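Local coordinates for copper-containing nitrite reductase (Hyphomicrobium denitrificans 1NES1, PDB 6TFO), which probably catalyses the one-electron reduction of nitrite to nitric oxide at a copper centre, using electrons from a cytochrome c, at residues F363-H368 and L416-L421; E327-N332 and H426-F431; I354-G359 and V394-G399; H376-G381 and A401-F406; I148-A153 and E294-Q299. All blocks are in the same frame, centred on the assembly; numbering follows the deposited sequence.

Contact 1: F363-H368 and L416-L421. With CU (copper (II) ion), chain E.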
# COMPACT_ATOMS: atom_id res chain seq x y z
N PHE C 363 1.31 -19.23 27.64
CA PHE C 363 1.77 -20.47 26.97
C PHE C 363 2.08 -21.61 27.98
O PHE C 363 2.78 -21.38 29.01
CB PHE C 363 3.00 -20.16 26.11
CG PHE C 363 2.65 -19.47 24.83
CD1 PHE C 363 2.36 -18.12 24.81
CD2 PHE C 363 2.55 -20.19 23.65
CE1 PHE C 363 2.00 -17.50 23.62
CE2 PHE C 363 2.19 -19.56 22.47
CZ PHE C 363 1.93 -18.22 22.46
N THR C 364 1.62 -22.82 27.64
CA THR C 364 1.89 -24.11 28.33
C THR C 364 3.27 -24.62 27.91
O THR C 364 3.54 -24.74 26.71
CB THR C 364 0.78 -25.11 28.01
OG1 THR C 364 -0.44 -24.59 28.55
CG2 THR C 364 1.01 -26.49 28.60
N SER C 365 4.14 -24.91 28.88
CA SER C 365 5.51 -25.41 28.62
C SER C 365 5.48 -26.94 28.52
O SER C 365 4.80 -27.58 29.32
CB SER C 365 6.46 -24.97 29.69
OG SER C 365 7.76 -25.42 29.39
N SER C 366 6.16 -27.49 27.52
CA SER C 366 6.43 -28.94 27.40
C SER C 366 7.82 -29.19 28.02
O SER C 366 8.79 -29.39 27.27
CB SER C 366 6.30 -29.38 25.97
OG SER C 366 4.98 -29.08 25.50
N PHE C 367 7.90 -29.14 29.36
CA PHE C 367 9.19 -29.05 30.10
C PHE C 367 9.91 -30.38 29.99
O PHE C 367 9.27 -31.44 30.19
CB PHE C 367 9.00 -28.65 31.56
CG PHE C 367 10.31 -28.42 32.27
CD1 PHE C 367 11.15 -27.39 31.92
CD2 PHE C 367 10.72 -29.26 33.29
CE1 PHE C 367 12.34 -27.17 32.58
CE2 PHE C 367 11.91 -29.05 33.96
CZ PHE C 367 12.72 -28.01 33.61
N HIS C 368 11.20 -30.32 29.67
CA HIS C 368 12.04 -31.49 29.32
C HIS C 368 13.49 -31.12 29.57
O HIS C 368 13.85 -29.95 29.41
CB HIS C 368 11.82 -31.88 27.86
CG HIS C 368 12.78 -32.91 27.36
ND1 HIS C 368 12.57 -34.27 27.52
CD2 HIS C 368 13.93 -32.78 26.67
CE1 HIS C 368 13.56 -34.93 26.95
NE2 HIS C 368 14.40 -34.04 26.42
N LEU C 416 17.72 -27.71 29.78
CA LEU C 416 16.30 -27.41 30.07
C LEU C 416 15.68 -26.73 28.84
O LEU C 416 16.24 -25.72 28.38
CB LEU C 416 16.22 -26.46 31.27
CG LEU C 416 16.48 -27.06 32.66
CD1 LEU C 416 17.95 -27.46 32.82
CD2 LEU C 416 16.09 -26.05 33.73
N VAL C 417 14.54 -27.23 28.36
CA VAL C 417 13.80 -26.67 27.18
C VAL C 417 12.30 -26.75 27.43
O VAL C 417 11.85 -27.62 28.22
CB VAL C 417 14.15 -27.41 25.87
CG1 VAL C 417 15.65 -27.38 25.59
CG2 VAL C 417 13.62 -28.84 25.84
N ASP C 418 11.55 -25.88 26.76
CA ASP C 418 10.13 -26.11 26.39
C ASP C 418 10.20 -26.86 25.05
O ASP C 418 10.88 -26.36 24.17
CB ASP C 418 9.39 -24.79 26.35
CG ASP C 418 7.92 -24.87 26.03
OD1 ASP C 418 7.49 -25.93 25.47
OD2 ASP C 418 7.20 -23.88 26.35
N HIS C 419 9.65 -28.06 24.94
CA HIS C 419 9.89 -28.95 23.77
C HIS C 419 9.03 -28.49 22.59
O HIS C 419 9.01 -29.21 21.57
CB HIS C 419 9.67 -30.43 24.14
CG HIS C 419 10.61 -31.35 23.42
ND1 HIS C 419 10.49 -31.62 22.08
CD2 HIS C 419 11.69 -32.04 23.86
CE1 HIS C 419 11.46 -32.44 21.72
NE2 HIS C 419 12.21 -32.71 22.79
N ALA C 420 8.30 -27.38 22.73
CA ALA C 420 7.83 -26.58 21.58
C ALA C 420 9.05 -25.78 21.10
O ALA C 420 9.23 -24.64 21.54
CB ALA C 420 6.66 -25.69 21.95
N LEU C 421 9.89 -26.41 20.29
CA LEU C 421 11.35 -26.10 20.24
C LEU C 421 11.63 -24.86 19.38
O LEU C 421 12.80 -24.38 19.44
CB LEU C 421 12.12 -27.32 19.73
CG LEU C 421 12.36 -28.41 20.77
CD1 LEU C 421 13.04 -29.60 20.12
CD2 LEU C 421 13.20 -27.88 21.93
CU CU E . 14.10 -33.68 22.80
O HOH W 1 4.93 -26.34 24.70

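Contact 2: E327-N332 and H426-F431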
# COMPACT_ATOMS: atom_id res chain seq x y z
N GLU C 327 7.57 -12.35 21.65
CA GLU C 327 8.88 -12.32 20.95
C GLU C 327 9.91 -13.07 21.78
O GLU C 327 10.80 -13.68 21.20
CB GLU C 327 9.33 -10.88 20.72
CG GLU C 327 8.51 -10.12 19.68
CD GLU C 327 8.50 -10.76 18.31
OE1 GLU C 327 9.50 -11.47 17.95
OE2 GLU C 327 7.49 -10.56 17.62
N TYR C 328 9.78 -12.99 23.11
CA TYR C 328 10.72 -13.62 24.07
C TYR C 328 9.99 -14.71 24.88
O TYR C 328 8.90 -14.45 25.42
CB TYR C 328 11.35 -12.56 24.97
CG TYR C 328 12.23 -11.58 24.23
CD1 TYR C 328 11.70 -10.51 23.53
CD2 TYR C 328 13.61 -11.72 24.26
CE1 TYR C 328 12.51 -9.61 22.87
CE2 TYR C 328 14.44 -10.82 23.60
CZ TYR C 328 13.88 -9.77 22.90
OH TYR C 328 14.69 -8.88 22.26
N PHE C 329 10.58 -15.91 24.89
CA PHE C 329 10.27 -17.04 25.80
C PHE C 329 11.47 -17.21 26.74
O PHE C 329 12.57 -17.53 26.20
CB PHE C 329 10.02 -18.31 24.99
CG PHE C 329 8.65 -18.41 24.40
CD1 PHE C 329 7.58 -18.88 25.16
CD2 PHE C 329 8.41 -18.04 23.09
CE1 PHE C 329 6.31 -18.98 24.61
CE2 PHE C 329 7.14 -18.13 22.55
CZ PHE C 329 6.10 -18.61 23.31
N LEU C 330 11.29 -17.00 28.04
CA LEU C 330 12.43 -16.88 28.99
C LEU C 330 12.31 -17.81 30.21
O LEU C 330 11.19 -17.94 30.78
CB LEU C 330 12.53 -15.42 29.45
CG LEU C 330 12.58 -14.38 28.33
CD1 LEU C 330 12.34 -13.00 28.91
CD2 LEU C 330 13.90 -14.46 27.58
N PHE C 331 13.45 -18.38 30.61
CA PHE C 331 13.67 -18.95 31.97
C PHE C 331 14.27 -17.85 32.85
O PHE C 331 15.30 -17.31 32.47
CB PHE C 331 14.60 -20.16 31.94
CG PHE C 331 14.05 -21.38 31.25
CD1 PHE C 331 12.76 -21.81 31.48
CD2 PHE C 331 14.85 -22.13 30.39
CE1 PHE C 331 12.26 -22.94 30.85
CE2 PHE C 331 14.36 -23.27 29.77
CZ PHE C 331 13.06 -23.66 29.98
N ASN C 332 13.61 -17.54 33.97
CA ASN C 332 14.13 -16.65 35.04
C ASN C 332 14.55 -15.32 34.40
O ASN C 332 15.66 -14.83 34.68
CB ASN C 332 15.27 -17.30 35.83
CG ASN C 332 14.86 -18.53 36.62
OD1 ASN C 332 13.84 -19.16 36.34
ND2 ASN C 332 15.65 -18.90 37.61
N HIS C 426 13.67 -18.02 20.48
CA HIS C 426 13.13 -16.83 21.20
C HIS C 426 13.73 -16.68 22.61
O HIS C 426 13.14 -15.93 23.40
CB HIS C 426 11.59 -16.88 21.26
CG HIS C 426 10.91 -16.76 19.94
ND1 HIS C 426 10.46 -15.54 19.44
CD2 HIS C 426 10.57 -17.68 19.01
CE1 HIS C 426 9.87 -15.73 18.28
NE2 HIS C 426 9.94 -17.04 17.98
N GLY C 427 14.85 -17.37 22.91
CA GLY C 427 15.64 -17.20 24.15
C GLY C 427 15.42 -18.29 25.21
O GLY C 427 16.06 -18.20 26.28
N LEU C 428 14.60 -19.32 24.94
CA LEU C 428 14.17 -20.31 25.96
C LEU C 428 15.07 -21.55 25.93
O LEU C 428 14.76 -22.52 25.20
CB LEU C 428 12.72 -20.74 25.71
CG LEU C 428 12.06 -21.47 26.88
CD1 LEU C 428 12.11 -20.63 28.15
CD2 LEU C 428 10.62 -21.80 26.54
N VAL C 429 16.12 -21.52 26.73
CA VAL C 429 17.07 -22.65 26.90
C VAL C 429 17.87 -22.39 28.19
O VAL C 429 18.12 -21.21 28.51
CB VAL C 429 17.96 -22.79 25.65
CG1 VAL C 429 18.87 -21.59 25.49
CG2 VAL C 429 18.78 -24.06 25.65
N GLY C 430 18.16 -23.45 28.94
CA GLY C 430 18.96 -23.40 30.18
C GLY C 430 19.94 -24.57 30.23
O GLY C 430 19.69 -25.62 29.57
N PHE C 431 21.02 -24.39 30.98
CA PHE C 431 22.07 -25.42 31.18
C PHE C 431 22.10 -25.88 32.65
O PHE C 431 22.04 -25.05 33.60
CB PHE C 431 23.41 -24.87 30.72
CG PHE C 431 23.49 -24.60 29.24
CD1 PHE C 431 22.73 -25.34 28.35
CD2 PHE C 431 24.36 -23.64 28.75
CE1 PHE C 431 22.83 -25.10 26.98
CE2 PHE C 431 24.46 -23.41 27.39
CZ PHE C 431 23.70 -24.14 26.51
O HOH W 2 15.71 -17.58 28.98

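Contact 3: I354-G359 and V394-G399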
# COMPACT_ATOMS: atom_id res chain seq x y z
N ILE C 354 13.92 -30.06 40.61
CA ILE C 354 13.58 -28.74 40.00
C ILE C 354 12.12 -28.41 40.35
O ILE C 354 11.22 -29.18 39.94
CB ILE C 354 13.82 -28.75 38.48
CG1 ILE C 354 15.24 -29.18 38.13
CG2 ILE C 354 13.46 -27.38 37.91
CD1 ILE C 354 15.49 -29.37 36.66
N PHE C 355 11.91 -27.34 41.12
CA PHE C 355 10.62 -26.63 41.22
C PHE C 355 10.46 -25.78 39.95
O PHE C 355 11.19 -24.78 39.80
CB PHE C 355 10.56 -25.75 42.46
CG PHE C 355 10.73 -26.50 43.75
CD1 PHE C 355 9.69 -27.23 44.27
CD2 PHE C 355 11.92 -26.45 44.43
CE1 PHE C 355 9.85 -27.93 45.47
CE2 PHE C 355 12.08 -27.14 45.63
CZ PHE C 355 11.04 -27.88 46.14
N PHE C 356 9.55 -26.19 39.07
CA PHE C 356 9.32 -25.57 37.74
C PHE C 356 7.89 -25.05 37.66
O PHE C 356 6.95 -25.86 37.77
CB PHE C 356 9.57 -26.55 36.59
CG PHE C 356 9.31 -25.94 35.24
CD1 PHE C 356 10.19 -25.02 34.70
CD2 PHE C 356 8.16 -26.25 34.52
CE1 PHE C 356 9.93 -24.45 33.46
CE2 PHE C 356 7.91 -25.68 33.29
CZ PHE C 356 8.79 -24.77 32.76
N GLY C 357 7.74 -23.75 37.44
CA GLY C 357 6.43 -23.11 37.27
C GLY C 357 6.38 -22.22 36.04
O GLY C 357 7.43 -21.72 35.62
N VAL C 358 5.20 -22.04 35.49
CA VAL C 358 4.97 -21.14 34.32
C VAL C 358 4.17 -19.94 34.82
O VAL C 358 2.96 -20.10 35.11
CB VAL C 358 4.23 -21.89 33.20
CG1 VAL C 358 4.06 -21.02 31.98
CG2 VAL C 358 4.96 -23.18 32.83
N GLY C 359 4.85 -18.80 34.95
CA GLY C 359 4.21 -17.47 35.11
C GLY C 359 3.35 -17.17 33.91
O GLY C 359 2.16 -16.77 34.08
N VAL C 394 6.81 -33.10 30.53
CA VAL C 394 5.52 -32.79 31.23
C VAL C 394 4.98 -31.42 30.81
O VAL C 394 5.71 -30.42 30.93
CB VAL C 394 5.69 -32.88 32.76
CG1 VAL C 394 6.95 -32.15 33.23
CG2 VAL C 394 4.44 -32.41 33.51
N SER C 395 3.71 -31.37 30.37
CA SER C 395 2.92 -30.13 30.14
C SER C 395 2.69 -29.41 31.48
O SER C 395 2.12 -30.03 32.37
CB SER C 395 1.57 -30.42 29.52
OG SER C 395 1.74 -31.03 28.25
N VAL C 396 3.11 -28.15 31.59
CA VAL C 396 2.84 -27.27 32.76
C VAL C 396 2.09 -26.05 32.22
O VAL C 396 2.62 -25.30 31.40
CB VAL C 396 4.14 -26.86 33.46
CG1 VAL C 396 3.87 -26.06 34.73
CG2 VAL C 396 5.03 -28.05 33.74
N PRO C 397 0.84 -25.82 32.66
CA PRO C 397 0.07 -24.68 32.17
C PRO C 397 0.55 -23.38 32.79
O PRO C 397 1.23 -23.39 33.81
CB PRO C 397 -1.36 -24.99 32.61
CG PRO C 397 -1.17 -25.80 33.89
CD PRO C 397 0.12 -26.57 33.70
N PRO C 398 0.21 -22.23 32.20
CA PRO C 398 0.38 -20.95 32.89
C PRO C 398 -0.46 -20.97 34.18
O PRO C 398 -1.55 -21.49 34.13
CB PRO C 398 -0.17 -19.93 31.89
CG PRO C 398 -1.13 -20.74 31.03
CD PRO C 398 -0.45 -22.09 30.89
N GLY C 399 0.06 -20.40 35.27
CA GLY C 399 -0.57 -20.47 36.61
C GLY C 399 -0.52 -21.89 37.17
O GLY C 399 -1.26 -22.20 38.14

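Contact 4: H376-G381 and A401-F406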
# COMPACT_ATOMS: atom_id res chain seq x y z
N HIS C 376 10.69 -38.89 38.99
CA HIS C 376 9.37 -38.50 39.58
C HIS C 376 8.90 -37.18 38.96
O HIS C 376 9.71 -36.28 38.80
CB HIS C 376 9.46 -38.40 41.10
CG HIS C 376 9.92 -39.68 41.72
ND1 HIS C 376 11.25 -39.90 42.05
CD2 HIS C 376 9.26 -40.82 41.99
CE1 HIS C 376 11.37 -41.12 42.52
NE2 HIS C 376 10.16 -41.70 42.50
N VAL C 377 7.60 -37.11 38.64
CA VAL C 377 6.89 -35.90 38.17
C VAL C 377 5.65 -35.73 39.04
O VAL C 377 4.77 -36.60 39.01
CB VAL C 377 6.50 -36.00 36.68
CG1 VAL C 377 5.62 -34.83 36.26
CG2 VAL C 377 7.73 -36.15 35.78
N TYR C 378 5.55 -34.62 39.76
CA TYR C 378 4.38 -34.33 40.62
C TYR C 378 3.32 -33.70 39.71
O TYR C 378 3.38 -32.49 39.47
CB TYR C 378 4.84 -33.52 41.83
CG TYR C 378 5.70 -34.29 42.81
CD1 TYR C 378 6.97 -34.73 42.46
CD2 TYR C 378 5.23 -34.63 44.06
CE1 TYR C 378 7.76 -35.45 43.35
CE2 TYR C 378 6.00 -35.35 44.96
CZ TYR C 378 7.27 -35.76 44.60
OH TYR C 378 8.00 -36.48 45.50
N ALA C 379 2.45 -34.53 39.14
CA ALA C 379 1.47 -34.15 38.10
C ALA C 379 0.56 -33.04 38.64
O ALA C 379 0.00 -33.19 39.78
CB ALA C 379 0.66 -35.35 37.66
N LEU C 380 0.46 -31.96 37.86
CA LEU C 380 -0.40 -30.78 38.12
C LEU C 380 0.03 -30.13 39.44
O LEU C 380 -0.76 -29.37 40.01
CB LEU C 380 -1.87 -31.21 38.11
CG LEU C 380 -2.34 -31.85 36.80
CD1 LEU C 380 -3.82 -32.23 36.85
CD2 LEU C 380 -2.10 -30.92 35.61
N GLY C 381 1.28 -30.39 39.85
CA GLY C 381 1.87 -29.85 41.09
C GLY C 381 1.24 -30.42 42.35
O GLY C 381 1.31 -29.73 43.41
N ALA C 401 2.43 -25.19 38.20
CA ALA C 401 3.80 -25.58 38.57
C ALA C 401 3.81 -27.09 38.79
O ALA C 401 2.73 -27.68 38.85
CB ALA C 401 4.26 -24.84 39.80
N THR C 402 5.00 -27.66 38.81
CA THR C 402 5.27 -29.09 39.03
C THR C 402 6.59 -29.21 39.79
O THR C 402 7.27 -28.17 40.02
CB THR C 402 5.29 -29.90 37.72
OG1 THR C 402 5.27 -31.29 38.03
CG2 THR C 402 6.51 -29.63 36.88
N ILE C 403 6.90 -30.44 40.18
CA ILE C 403 8.20 -30.85 40.76
C ILE C 403 8.66 -32.03 39.92
O ILE C 403 7.85 -32.92 39.67
CB ILE C 403 8.03 -31.22 42.24
CG1 ILE C 403 7.62 -29.99 43.06
CG2 ILE C 403 9.28 -31.89 42.76
CD1 ILE C 403 7.13 -30.32 44.45
N VAL C 404 9.90 -32.00 39.46
CA VAL C 404 10.56 -33.16 38.83
C VAL C 404 11.82 -33.44 39.65
O VAL C 404 12.42 -32.48 40.16
CB VAL C 404 10.88 -32.93 37.35
CG1 VAL C 404 9.62 -32.68 36.53
CG2 VAL C 404 11.89 -31.81 37.16
N ASP C 405 12.19 -34.72 39.79
CA ASP C 405 13.52 -35.11 40.31
C ASP C 405 14.08 -36.21 39.41
O ASP C 405 13.32 -36.88 38.70
CB ASP C 405 13.46 -35.46 41.80
CG ASP C 405 12.48 -36.56 42.18
OD1 ASP C 405 12.68 -37.73 41.73
OD2 ASP C 405 11.53 -36.24 42.95
N PHE C 406 15.40 -36.35 39.44
CA PHE C 406 16.14 -37.40 38.72
C PHE C 406 17.50 -37.53 39.39
O PHE C 406 17.93 -36.59 40.11
CB PHE C 406 16.22 -37.06 37.23
CG PHE C 406 16.71 -35.66 36.97
CD1 PHE C 406 15.83 -34.59 36.94
CD2 PHE C 406 18.06 -35.41 36.77
CE1 PHE C 406 16.29 -33.30 36.72
CE2 PHE C 406 18.52 -34.12 36.57
CZ PHE C 406 17.63 -33.07 36.54

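Contact 5: I148-A153 and E294-Q299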
# COMPACT_ATOMS: atom_id res chain seq x y z
N ILE C 148 18.20 -8.86 36.40
CA ILE C 148 16.87 -9.19 37.01
C ILE C 148 16.65 -10.72 37.05
O ILE C 148 15.56 -11.17 37.48
CB ILE C 148 15.73 -8.44 36.30
CG1 ILE C 148 15.74 -8.59 34.77
CG2 ILE C 148 15.74 -6.98 36.71
CD1 ILE C 148 15.39 -9.97 34.27
N THR C 149 17.64 -11.50 36.63
CA THR C 149 17.57 -12.98 36.62
C THR C 149 17.74 -13.52 38.05
O THR C 149 18.82 -13.29 38.65
CB THR C 149 18.61 -13.57 35.66
OG1 THR C 149 18.20 -13.18 34.34
CG2 THR C 149 18.74 -15.07 35.77
N ARG C 150 16.72 -14.21 38.56
CA ARG C 150 16.79 -15.07 39.76
C ARG C 150 17.78 -16.22 39.54
O ARG C 150 17.58 -17.02 38.61
CB ARG C 150 15.41 -15.65 40.05
CG ARG C 150 15.36 -16.55 41.28
CD ARG C 150 15.52 -15.78 42.57
NE ARG C 150 14.44 -14.83 42.75
CZ ARG C 150 14.43 -13.87 43.66
NH1 ARG C 150 15.46 -13.72 44.47
NH2 ARG C 150 13.41 -13.04 43.74
N ASP C 151 18.80 -16.34 40.37
CA ASP C 151 19.68 -17.53 40.33
C ASP C 151 18.79 -18.74 40.61
O ASP C 151 17.93 -18.67 41.49
CB ASP C 151 20.87 -17.41 41.28
CG ASP C 151 21.91 -18.46 40.97
OD1 ASP C 151 21.73 -19.62 41.40
OD2 ASP C 151 22.84 -18.13 40.20
N PRO C 152 18.92 -19.87 39.88
CA PRO C 152 18.05 -21.02 40.12
C PRO C 152 18.35 -21.74 41.46
O PRO C 152 17.52 -22.50 41.92
CB PRO C 152 18.32 -21.90 38.90
CG PRO C 152 19.76 -21.58 38.53
CD PRO C 152 19.89 -20.10 38.80
N ALA C 153 19.50 -21.45 42.07
CA ALA C 153 19.93 -21.96 43.39
C ALA C 153 19.45 -21.02 44.50
O ALA C 153 19.61 -21.38 45.64
CB ALA C 153 21.43 -22.12 43.42
N GLU C 294 18.35 -28.84 45.10
CA GLU C 294 17.09 -28.20 44.66
C GLU C 294 17.36 -26.97 43.77
O GLU C 294 18.36 -26.25 44.00
CB GLU C 294 16.30 -27.78 45.88
CG GLU C 294 15.90 -28.93 46.77
CD GLU C 294 14.89 -28.49 47.81
OE1 GLU C 294 15.19 -27.53 48.56
OE2 GLU C 294 13.78 -29.09 47.83
N PHE C 295 16.45 -26.73 42.82
CA PHE C 295 16.52 -25.61 41.85
C PHE C 295 15.14 -24.98 41.65
O PHE C 295 14.11 -25.70 41.71
CB PHE C 295 17.07 -26.09 40.51
CG PHE C 295 18.52 -26.49 40.54
CD1 PHE C 295 19.50 -25.56 40.81
CD2 PHE C 295 18.91 -27.80 40.27
CE1 PHE C 295 20.84 -25.91 40.81
CE2 PHE C 295 20.25 -28.15 40.27
CZ PHE C 295 21.22 -27.21 40.53
N TYR C 296 15.16 -23.67 41.39
CA TYR C 296 14.00 -22.77 41.16
C TYR C 296 14.03 -22.26 39.72
O TYR C 296 14.95 -21.49 39.37
CB TYR C 296 14.11 -21.63 42.16
CG TYR C 296 12.98 -20.63 42.18
CD1 TYR C 296 11.74 -20.89 41.62
CD2 TYR C 296 13.15 -19.44 42.85
CE1 TYR C 296 10.71 -19.98 41.71
CE2 TYR C 296 12.12 -18.53 42.97
CZ TYR C 296 10.90 -18.79 42.39
OH TYR C 296 9.91 -17.85 42.51
N VAL C 297 13.10 -22.71 38.88
CA VAL C 297 12.99 -22.30 37.46
C VAL C 297 11.53 -21.94 37.13
O VAL C 297 10.62 -22.73 37.46
CB VAL C 297 13.55 -23.38 36.51
CG1 VAL C 297 13.35 -22.99 35.06
CG2 VAL C 297 15.01 -23.67 36.79
N MET C 298 11.33 -20.78 36.50
CA MET C 298 10.00 -20.34 36.01
C MET C 298 10.12 -19.84 34.56
O MET C 298 11.12 -19.18 34.23
CB MET C 298 9.40 -19.27 36.91
CG MET C 298 8.99 -19.79 38.26
SD MET C 298 7.75 -18.77 39.09
CE MET C 298 6.22 -19.45 38.45
N GLN C 299 9.13 -20.20 33.73
CA GLN C 299 9.08 -19.84 32.29
C GLN C 299 8.04 -18.74 32.13
O GLN C 299 6.95 -18.83 32.72
CB GLN C 299 8.75 -21.06 31.43
CG GLN C 299 8.46 -20.74 29.97
CD GLN C 299 8.23 -22.01 29.20
OE1 GLN C 299 8.89 -23.03 29.43
NE2 GLN C 299 7.28 -21.95 28.27

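Contact 1: F363-H368 and L416-L421
His368, within strand 365-370, and His419, just past the end of strand 412-418, lie side by side as a T-shaped pair. The edge of the His419 ring meets one face of the His368 ring, with CD2 of His419 3.7 Å from CD2 of His368 and the planes 82° apart. Val417 CG2 touches the same His368 ring at its edge. The backbones pair where Val417 N reaches His368 O at 3.0 Å and His368 N reaches Val417 O; two residues away on each segment, His419 N binds Ser366 O at 2.8 Å. This is a strand pair of a cupredoxin sheet, and it delivers His419 NE2 to a copper ion 2.1 Å away, a trimer-interface site completed by His227 and His262 of a neighbouring subunit. Asp418 has CG anti to the backbone N (chi1 -178°), on the side of the opposing strand. Its OD1 takes Ser366 N at 2.9 Å and Ala420 N at 3.2 Å from opposite faces of the carboxylate plane, the latter bond forming an Asx turn, and a water linked to Thr364 O and Ser366 OG donates to it as well. An alanine here would probably leave Ser366 N and Ala420 N without their acceptor and the turn around His419 freer to move. OD2 is occupied by Arg423, in a salt bridge, and by Gln299 NE2, whose OE1 in turn binds Ser365 OG.

Contact 2: E327-N332 and H426-F431
With Leu428 CG anti to its backbone N (chi1 -165°) and Phe331 CG anti to its carbonyl carbon (chi1 -67°), the two side chains cross at about a right angle. Leu428 CD1 then sits over the centre of the Phe331 ring, 3.4 Å from its centroid and only 7° off the normal, a CH-pi contact. The edge of that ring rests against the backbone of Val429 and Gly430, while Leu428 CB packs on Phe329 CB at 3.7 Å. At the opposite end of the contact, His426 donates from ND1 to Glu327 O at 2.6 Å; the oxygen lies in the plane of the imidazole, but the donor stands above the carbonyl plane. His426 NE2 is bonded to Ile322 O of a neighbouring subunit, and two carbonyl partners of this kind would tend to keep both ring nitrogens protonated. Phe329 N also donates to His426 O at 3.0 Å, and a water joins Phe331 N to Gly427 O. Gly427, at a positive phi, packs its backbone close to Phe329 O. Glu327 and Tyr328 together face Ile302 as a classic beta bulge. The segments, running nearly parallel, thus tie the edge strand 328-331 of one sheet to the lead-in of strand 430-434 in the other, as two sheets face each other in a cupredoxin beta sandwich.

Contact 3: I354-G359 and V394-G399
Val358 and Val396 touch through their methyl groups, Val358 CG2 lying 3.6 Å from Val396 CG1. The second methyl of Val396, CG2, approaches the edge of the Phe356 ring in its plane, 3.7 Å from CD2, so one valine bridges two alternate residues of the strand 351-360. Val396 CG2 is anti to its own carbonyl carbon while CG1 is anti to the backbone N (chi1 -175°), which turns one methyl to each partner. Val358 also meets main chain: its CB is 3.4 Å from Pro397 O, and its CG1 rests beside Pro398 CA at 3.8 Å. An alanine at Val358 would lose both methyls and probably open a gap beside Val396 CG1 and Pro398. The one hydrogen bond between the segments runs from Gly399 N to Val358 O, 2.9 Å long, and Pro398 CA adds a CA-H...O contact to the same oxygen. Further out, the Phe356 ring stacks on Phe367, Val396 leans on Thr402, and Phe356 is held in its sheet by backbone bonding to Thr402. Gly399, with a positive phi of 68°, turns the chain toward strand 400-407; its carbonyl oxygen accepts from Thr393 OG1 of a neighbouring subunit. The arrangement is the interior of a cupredoxin beta sandwich, where side chains of facing sheets interleave, closed at one end by the Pro397-Gly399 turn near the interfacial copper site.

Contact 4: H376-G381 and A401-F406
His376 and Asp405 face each other on neighbouring antiparallel strands of the six-stranded sheet of a cupredoxin domain, joined by a His-carboxylate hydrogen bond. From CB outward, the His376 side chain follows the carboxylate: CB lies 3.3 Å from Asp405 OD1 with OD2 only slightly farther, and CG stays near OD1. ND1 then donates to OD1 at 2.6 Å, after which CE1 draws away to 3.7 Å from that oxygen. The bond lies in the imidazole plane and uses the syn lone pair of OD1, although ring and carboxylate are turned 56° apart. Asp405 CG stands between its backbone N and carbonyl carbon (chi1 57°), the crowded position, and this brings the carboxylate up to the histidine. Beneath the pair, Asp405 N binds His376 O, and the return bond from His376 N to Asp405 O is weak. On the opposite side of the sheet Val377 CG2 packs against Val404 CG1. Tyr378 N then bonds to Ile403 O at 2.9 Å, while the ring sets CD1 against Ile403 CG2 and turns its edge to Asp405 OD2. Beyond it the chain makes a type II turn, Leu380 taking the positive phi of its third position. The turn's Gly381 N, at 3.0 Å, and Thr402 OG1, at 2.7 Å, both donate to Tyr378 O, reaching it from opposite faces of the carbonyl plane.

Contact 5: I148-A153 and E294-Q299
Pro152 and Tyr296 carry the one hydrogen bond of the contact, Tyr296 N donating to Pro152 O at 2.7 Å. The donor lies in the carbonyl plane, on a lone pair. Pro152 O also lies near the edge of the Phe295 ring, in its plane. Two CA-H...O contacts flank this bond: Phe295 CA approaches Pro152 O at 3.3 Å, and Pro152 CA approaches Tyr296 O at 3.2 Å, so loop and strand exchange contacts in both directions. Among apolar contacts, Pro152 CB reaches both Phe295 CD1 and Val297 CG2, each at 4.3 Å, and Leu338 and Leu344 also pack on this cluster. Earlier in the loop, Arg150 has CG anti to the backbone N (chi1 -180°), which places it 4.0 Å from Tyr296 CD2. The chain bends at the next two torsions, and the guanidinium and tyrosine ring planes are 17° apart. That guanidinium is anchored by polar partners in the same chain, Pro196 O and Asp154, while Tyr296 OH binds Gly197 O. Within the loop, Asp151 OD1 accepts from Ala153 N at 3.0 Å, an Asx turn with Pro152 at its centre. The contact fastens the linker leading out of the N-terminal type 1 copper cupredoxin domain onto strand 293-302 of the last cupredoxin domain, an arrangement in keeping with a tethered three-domain nitrite reductase.

All five contacts belong to the last cupredoxin domain or its attachment. Contacts 2, 3, 4 and 5 all reach one sheet: Phe355 N meets Phe295 O at 2.8 Å, and Thr402 N meets Phe356 O at 2.9 Å. Contact 1, in the facing sheet, touches contact 5 where Leu416 CD2 is 4.0 Å from Val297 CG2, and contact 2 where Leu416 N lies 2.9 Å from Gly430 O. Contact 1 supplies a ligand to the copper held by His419, and the side chain of Val429 in contact 2 is about 11 Å from that ion. Gly399 of contact 3 is about 5 Å from a second copper, by His227 and His262 of its own chain. Contacts 1 and 4, centres about 14 Å apart, meet where Phe367 CE2 lies 4.2 Å from Val404 CG2.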